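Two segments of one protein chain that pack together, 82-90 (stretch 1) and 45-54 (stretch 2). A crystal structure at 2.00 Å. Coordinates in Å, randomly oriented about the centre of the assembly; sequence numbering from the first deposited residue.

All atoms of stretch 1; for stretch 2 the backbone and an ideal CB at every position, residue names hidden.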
ATOM      1  N   ASN A  82      18.521  15.267 -15.753  1.00 17.82           N
ATOM      2  CA  ASN A  82      19.586  14.880 -14.834  1.00 19.25           C
ATOM      3  C   ASN A  82      19.644  13.380 -14.532  1.00 18.49           C
ATOM      4  O   ASN A  82      19.751  12.983 -13.374  1.00 19.77           O
ATOM      5  CB  ASN A  82      19.412  15.662 -13.523  1.00 21.64           C
ATOM      6  CG  ASN A  82      20.536  15.417 -12.538  1.00 24.15           C
ATOM      7  OD1 ASN A  82      21.708  15.602 -12.862  1.00 25.72           O
ATOM      8  ND2 ASN A  82      20.183  15.004 -11.321  1.00 25.67           N
ATOM      9  N   TYR A  83      19.572  12.546 -15.566  1.00 19.33           N
ATOM     10  CA  TYR A  83      19.626  11.103 -15.362  1.00 18.74           C
ATOM     11  C   TYR A  83      20.896  10.725 -14.610  1.00 20.08           C
ATOM     12  O   TYR A  83      21.993  11.152 -14.972  1.00 19.86           O
ATOM     13  CB  TYR A  83      19.558  10.361 -16.703  1.00 18.28           C
ATOM     14  CG  TYR A  83      18.151   9.997 -17.151  1.00 17.38           C
ATOM     15  CD1 TYR A  83      17.947   9.153 -18.244  1.00 16.49           C
ATOM     16  CD2 TYR A  83      17.027  10.468 -16.465  1.00 17.37           C
ATOM     17  CE1 TYR A  83      16.664   8.782 -18.640  1.00 17.87           C
ATOM     18  CE2 TYR A  83      15.733  10.101 -16.857  1.00 17.23           C
ATOM     19  CZ  TYR A  83      15.561   9.255 -17.944  1.00 18.90           C
ATOM     20  OH  TYR A  83      14.296   8.867 -18.328  1.00 16.81           O
ATOM     21  N   THR A  84      20.735   9.916 -13.566  1.00 18.79           N
ATOM     22  CA  THR A  84      21.849   9.495 -12.730  1.00 19.38           C
ATOM     23  C   THR A  84      22.105   7.990 -12.747  1.00 19.89           C
ATOM     24  O   THR A  84      23.075   7.514 -12.154  1.00 20.83           O
ATOM     25  CB  THR A  84      21.625   9.955 -11.281  1.00 19.09           C
ATOM     26  OG1 THR A  84      20.349   9.486 -10.820  1.00 19.45           O
ATOM     27  CG2 THR A  84      21.645  11.469 -11.204  1.00 18.05           C
ATOM     28  N   LEU A  85      21.231   7.247 -13.416  1.00 18.85           N
ATOM     29  CA  LEU A  85      21.374   5.797 -13.530  1.00 19.02           C
ATOM     30  C   LEU A  85      21.222   5.385 -14.989  1.00 18.83           C
ATOM     31  O   LEU A  85      20.713   6.146 -15.812  1.00 18.97           O
ATOM     32  CB  LEU A  85      20.290   5.068 -12.729  1.00 18.99           C
ATOM     33  CG  LEU A  85      20.173   5.225 -11.215  1.00 16.92           C
ATOM     34  CD1 LEU A  85      19.016   4.360 -10.717  1.00 18.13           C
ATOM     35  CD2 LEU A  85      21.474   4.805 -10.545  1.00 16.78           C
ATOM     36  N   ALA A  86      21.648   4.165 -15.295  1.00 18.51           N
ATOM     37  CA  ALA A  86      21.511   3.629 -16.640  1.00 17.34           C
ATOM     38  C   ALA A  86      21.747   2.128 -16.616  1.00 16.63           C
ATOM     39  O   ALA A  86      22.399   1.602 -15.712  1.00 17.08           O
ATOM     40  CB  ALA A  86      22.502   4.299 -17.592  1.00 17.92           C
ATOM     41  N   ARG A  87      21.191   1.442 -17.606  1.00 17.04           N
ATOM     42  CA  ARG A  87      21.373   0.002 -17.737  1.00 15.74           C
ATOM     43  C   ARG A  87      21.754  -0.223 -19.190  1.00 16.68           C
ATOM     44  O   ARG A  87      21.284   0.490 -20.079  1.00 16.33           O
ATOM     45  CB  ARG A  87      20.078  -0.745 -17.392  1.00 16.00           C
ATOM     46  CG  ARG A  87      20.159  -2.273 -17.510  1.00 16.12           C
ATOM     47  CD  ARG A  87      19.113  -2.935 -16.607  1.00 16.63           C
ATOM     48  NE  ARG A  87      19.036  -4.394 -16.742  1.00 15.55           N
ATOM     49  CZ  ARG A  87      18.173  -5.037 -17.529  1.00 16.34           C
ATOM     50  NH1 ARG A  87      17.305  -4.361 -18.275  1.00 15.58           N
ATOM     51  NH2 ARG A  87      18.154  -6.363 -17.551  1.00 15.98           N
ATOM     52  N   MET A  88      22.627  -1.192 -19.424  1.00 16.85           N
ATOM     53  CA  MET A  88      23.073  -1.507 -20.775  1.00 18.46           C
ATOM     54  C   MET A  88      23.306  -3.007 -20.886  1.00 17.63           C
ATOM     55  O   MET A  88      23.557  -3.681 -19.888  1.00 16.16           O
ATOM     56  CB  MET A  88      24.346  -0.726 -21.102  1.00 19.38           C
ATOM     57  CG  MET A  88      25.439  -0.846 -20.053  1.00 19.92           C
ATOM     58  SD  MET A  88      26.610   0.509 -20.222  1.00 21.36           S
ATOM     59  CE  MET A  88      27.843   0.059 -18.996  1.00 20.65           C
ATOM     60  N   PRO A  89      23.218  -3.550 -22.106  1.00 18.86           N
ATOM     61  CA  PRO A  89      23.409  -4.978 -22.334  1.00 18.18           C
ATOM     62  C   PRO A  89      24.837  -5.456 -22.567  1.00 18.43           C
ATOM     63  O   PRO A  89      25.644  -4.773 -23.204  1.00 17.00           O
ATOM     64  CB  PRO A  89      22.531  -5.235 -23.552  1.00 18.40           C
ATOM     65  CG  PRO A  89      22.780  -4.000 -24.365  1.00 20.12           C
ATOM     66  CD  PRO A  89      22.696  -2.892 -23.322  1.00 19.74           C
ATOM     67  N   ILE A  90      25.129  -6.636 -22.025  1.00 17.73           N
ATOM     68  CA  ILE A  90      26.416  -7.298 -22.199  1.00 16.10           C
ATOM     69  C   ILE A  90      26.068  -8.252 -23.345  1.00 15.99           C
ATOM     70  O   ILE A  90      25.381  -9.255 -23.146  1.00 15.09           O
ATOM     71  CB  ILE A  90      26.824  -8.078 -20.922  1.00 16.58           C
ATOM     72  CG1 ILE A  90      27.022  -7.092 -19.765  1.00 15.22           C
ATOM     73  CG2 ILE A  90      28.098  -8.885 -21.178  1.00 16.00           C
ATOM     74  CD1 ILE A  90      27.357  -7.745 -18.424  1.00 16.58           C
ATOM     75  N   UNK A  45      17.241   5.916  -2.032  1.00 18.90           N
ATOM     76  CA  UNK A  45      17.171   5.631  -3.458  1.00 19.68           C
ATOM     77  C   UNK A  45      18.470   6.045  -4.147  1.00 20.62           C
ATOM     78  O   UNK A  45      19.126   7.002  -3.732  1.00 19.59           O
ATOM     79  CB  UNK A  45      15.977   6.349  -4.091  1.00 19.68           C
ATOM     80  N   UNK A  46      18.837   5.314  -5.196  1.00 17.46           N
ATOM     81  CA  UNK A  46      20.076   5.581  -5.916  1.00 18.26           C
ATOM     82  C   UNK A  46      19.969   6.501  -7.129  1.00 16.53           C
ATOM     83  O   UNK A  46      20.989   6.986  -7.624  1.00 17.27           O
ATOM     84  CB  UNK A  46      20.670   4.247  -6.373  1.00 18.26           C
ATOM     85  N   UNK A  47      18.755   6.737  -7.619  1.00 15.00           N
ATOM     86  CA  UNK A  47      18.595   7.615  -8.765  1.00 15.45           C
ATOM     87  C   UNK A  47      17.551   7.206  -9.793  1.00 16.26           C
ATOM     88  O   UNK A  47      16.713   6.336  -9.539  1.00 16.22           O
ATOM     89  CB  UNK A  47      19.945   7.741  -9.473  1.00 15.45           C
ATOM     90  N   UNK A  48      17.611   7.850 -10.958  1.00 16.40           N
ATOM     91  CA  UNK A  48      16.684   7.601 -12.065  1.00 16.47           C
ATOM     92  C   UNK A  48      17.444   7.629 -13.385  1.00 16.68           C
ATOM     93  O   UNK A  48      18.437   8.347 -13.525  1.00 17.10           O
ATOM     94  CB  UNK A  48      15.554   8.632 -12.075  1.00 16.47           C
ATOM     95  N   UNK A  49      16.971   6.859 -14.360  1.00 15.90           N
ATOM     96  CA  UNK A  49      17.626   6.845 -15.653  1.00 14.05           C
ATOM     97  C   UNK A  49      16.940   5.963 -16.674  1.00 15.16           C
ATOM     98  O   UNK A  49      15.805   5.525 -16.472  1.00 15.07           O
ATOM     99  CB  UNK A  49      19.078   6.391 -15.487  1.00 14.05           C
ATOM    100  N   UNK A  50      17.641   5.711 -17.777  1.00 15.53           N
ATOM    101  CA  UNK A  50      17.118   4.883 -18.846  1.00 16.69           C
ATOM    102  C   UNK A  50      18.191   3.947 -19.375  1.00 18.09           C
ATOM    103  O   UNK A  50      19.303   3.907 -18.841  1.00 16.98           O
ATOM    104  CB  UNK A  50      16.565   5.753 -19.977  1.00 16.69           C
ATOM    105  N   UNK A  51      17.884   3.220 -20.443  1.00 17.11           N
ATOM    106  CA  UNK A  51      18.840   2.255 -20.969  1.00 16.46           C
ATOM    107  C   UNK A  51      19.493   2.554 -22.306  1.00 17.03           C
ATOM    108  O   UNK A  51      18.866   3.077 -23.228  1.00 16.43           O
ATOM    109  CB  UNK A  51      18.135   0.902 -21.087  1.00 16.46           C
ATOM    110  N   UNK A  52      20.771   2.198 -22.387  1.00 16.48           N
ATOM    111  CA  UNK A  52      21.559   2.346 -23.597  1.00 18.95           C
ATOM    112  C   UNK A  52      21.536   0.968 -24.256  1.00 19.61           C
ATOM    113  O   UNK A  52      21.960  -0.014 -23.646  1.00 20.75           O
ATOM    114  CB  UNK A  52      22.981   2.833 -23.311  1.00 18.95           C
ATOM    115  N   UNK A  53      21.030   0.887 -25.480  1.00 19.86           N
ATOM    116  CA  UNK A  53      21.002  -0.374 -26.218  1.00 18.24           C
ATOM    117  C   UNK A  53      21.607  -0.093 -27.585  1.00 17.90           C
ATOM    118  O   UNK A  53      21.745   1.066 -27.971  1.00 17.49           O
ATOM    119  CB  UNK A  53      19.585  -0.939 -26.334  1.00 18.24           C
ATOM    120  N   UNK A  54      21.975  -1.140 -28.315  1.00 19.55           N
ATOM    121  CA  UNK A  54      22.534  -0.933 -29.642  1.00 19.52           C
ATOM    122  C   UNK A  54      21.507  -0.168 -30.474  1.00 19.00           C
ATOM    123  O   UNK A  54      21.863   0.701 -31.268  1.00 19.00           O
ATOM    124  CB  UNK A  54      22.906  -2.262 -30.303  1.00 19.52           C
TER

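Position 45 has nothing of stretch 1 near its CB, so the contact leaves its identity free; it is Ile45. At position 46 the CB points sideways, 4.3 Å from Leu85 CD2, and many side chains of modest size would fit. Asp46 lays its CB against that methyl while its carboxylate leads away, to partners elsewhere in the structure.

Position 47 is far stricter. Its ideal CB points toward stretch 1 and would lie 2.2 Å from Thr84 OG1, a clash, and 3.1 Å from Leu85 CG; phi/psi of 141/-166 would also jam it against the preceding carbonyl O. Either argument calls for glycine, and Gly47 lets its CA approach Thr84 OG1 to 3.3 Å.

At position 48 the CB points away, so stretch 1 asks little of the side chain and a large one is allowed. The backbone does the work: N donates to Thr84 OG1 (3.2 Å), and O accepts from both Thr84 N (2.8 Å) and Leu85 N (3.0 Å). Phe48 fills the place, its side chain no nearer than 4.9 Å to stretch 1.

Position 49 is again closed to a side chain, since an ideal CB would sit 1.7 Å from Leu85 O. Gly49 brings its CA 3.2 Å from Leu85 O in a CA-H...O contact, and the same CA lies over the face of the Tyr83 ring, 3.5 Å from its centroid, a CH-pi contact.

At position 50 an ideal CB would be tight, 3.3 Å from Tyr83 CE1, so a very small residue suits best. It is Gly50. Its O accepts a weak bond from Arg87 N (3.3 Å), and water 1 links the strands by accepting from Gly50 N (2.9 Å) and donating to Leu85 O (2.7 Å).

Position 51 shares a sheet face with Arg87 in a parallel bridge. The ideal CB has Arg87 O at 3.3 Å, and small or polar residues would suit. Ser51, in the m rotamer, places OG 3.7 Å from Arg87 CB; water 2 donates to Ser51 OG (2.6 Å) and accepts from Arg87 NH1 (2.8 Å).

Position 52 points sideways, with Met88 CB 4.4 Å from the ideal CB and the Ala86 methyl nearby, an invitation to an apolar or aromatic residue. Phe52 reaches Ala86 CB with CE1 at 3.3 Å, while its N donates to Arg87 O (2.9 Å). Its O meets Pro89 CD at 3.0 Å; a proline nitrogen has no hydrogen to offer it.

At 53 the CB merely skirts Pro89; Thr53 caps the helix that follows. Position 54 is unconstrained here, and Glu54 turns elsewhere.

Stretch 2 45-54: IDGFGGSFTE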
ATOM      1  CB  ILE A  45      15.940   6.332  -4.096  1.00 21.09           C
ATOM      2  CG1 ILE A  45      16.103   7.851  -4.081  1.00 21.25           C
ATOM      3  CG2 ILE A  45      14.676   5.961  -3.309  1.00 18.82           C
ATOM      4  CD1 ILE A  45      16.717   8.406  -5.347  1.00 21.83           C
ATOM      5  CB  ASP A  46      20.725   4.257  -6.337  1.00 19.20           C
ATOM      6  CG  ASP A  46      21.026   3.355  -5.150  1.00 20.54           C
ATOM      7  OD1 ASP A  46      21.220   3.892  -4.042  1.00 21.11           O
ATOM      8  OD2 ASP A  46      21.082   2.117  -5.322  1.00 19.44           O
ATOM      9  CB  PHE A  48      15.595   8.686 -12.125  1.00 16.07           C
ATOM     10  CG  PHE A  48      14.769   8.797 -10.881  1.00 17.37           C
ATOM     11  CD1 PHE A  48      15.282   9.399  -9.738  1.00 18.24           C
ATOM     12  CD2 PHE A  48      13.481   8.273 -10.845  1.00 17.55           C
ATOM     13  CE1 PHE A  48      14.522   9.476  -8.572  1.00 17.51           C
ATOM     14  CE2 PHE A  48      12.716   8.346  -9.689  1.00 18.24           C
ATOM     15  CZ  PHE A  48      13.238   8.949  -8.549  1.00 19.52           C
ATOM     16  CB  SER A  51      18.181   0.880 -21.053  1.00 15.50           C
ATOM     17  OG  SER A  51      17.568   0.536 -19.823  1.00 16.63           O
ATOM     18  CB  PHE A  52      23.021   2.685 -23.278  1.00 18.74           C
ATOM     19  CG  PHE A  52      23.213   3.961 -22.505  1.00 19.42           C
ATOM     20  CD1 PHE A  52      23.695   3.930 -21.200  1.00 18.30           C
ATOM     21  CD2 PHE A  52      22.963   5.194 -23.096  1.00 20.51           C
ATOM     22  CE1 PHE A  52      23.929   5.109 -20.493  1.00 19.34           C
ATOM     23  CE2 PHE A  52      23.193   6.380 -22.398  1.00 20.30           C
ATOM     24  CZ  PHE A  52      23.678   6.335 -21.095  1.00 21.32           C
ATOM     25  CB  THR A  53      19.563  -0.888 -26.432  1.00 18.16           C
ATOM     26  OG1 THR A  53      18.796   0.114 -27.112  1.00 18.09           O
ATOM     27  CG2 THR A  53      18.906  -1.221 -25.098  1.00 17.33           C
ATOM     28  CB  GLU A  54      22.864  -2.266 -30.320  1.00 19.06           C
ATOM     29  CG  GLU A  54      23.087  -2.123 -31.827  1.00 21.30           C
ATOM     30  CD  GLU A  54      23.834  -3.290 -32.438  1.00 21.82           C
ATOM     31  OE1 GLU A  54      25.084  -3.263 -32.432  1.00 24.03           O
ATOM     32  OE2 GLU A  54      23.173  -4.232 -32.918  1.00 21.29           O
TER
HETATM   33  O   HOH W   1      20.331   6.707 -18.377  1.00 20.64           O
HETATM   34  O   HOH W   2      16.711  -1.628 -18.607  1.00 16.49           O
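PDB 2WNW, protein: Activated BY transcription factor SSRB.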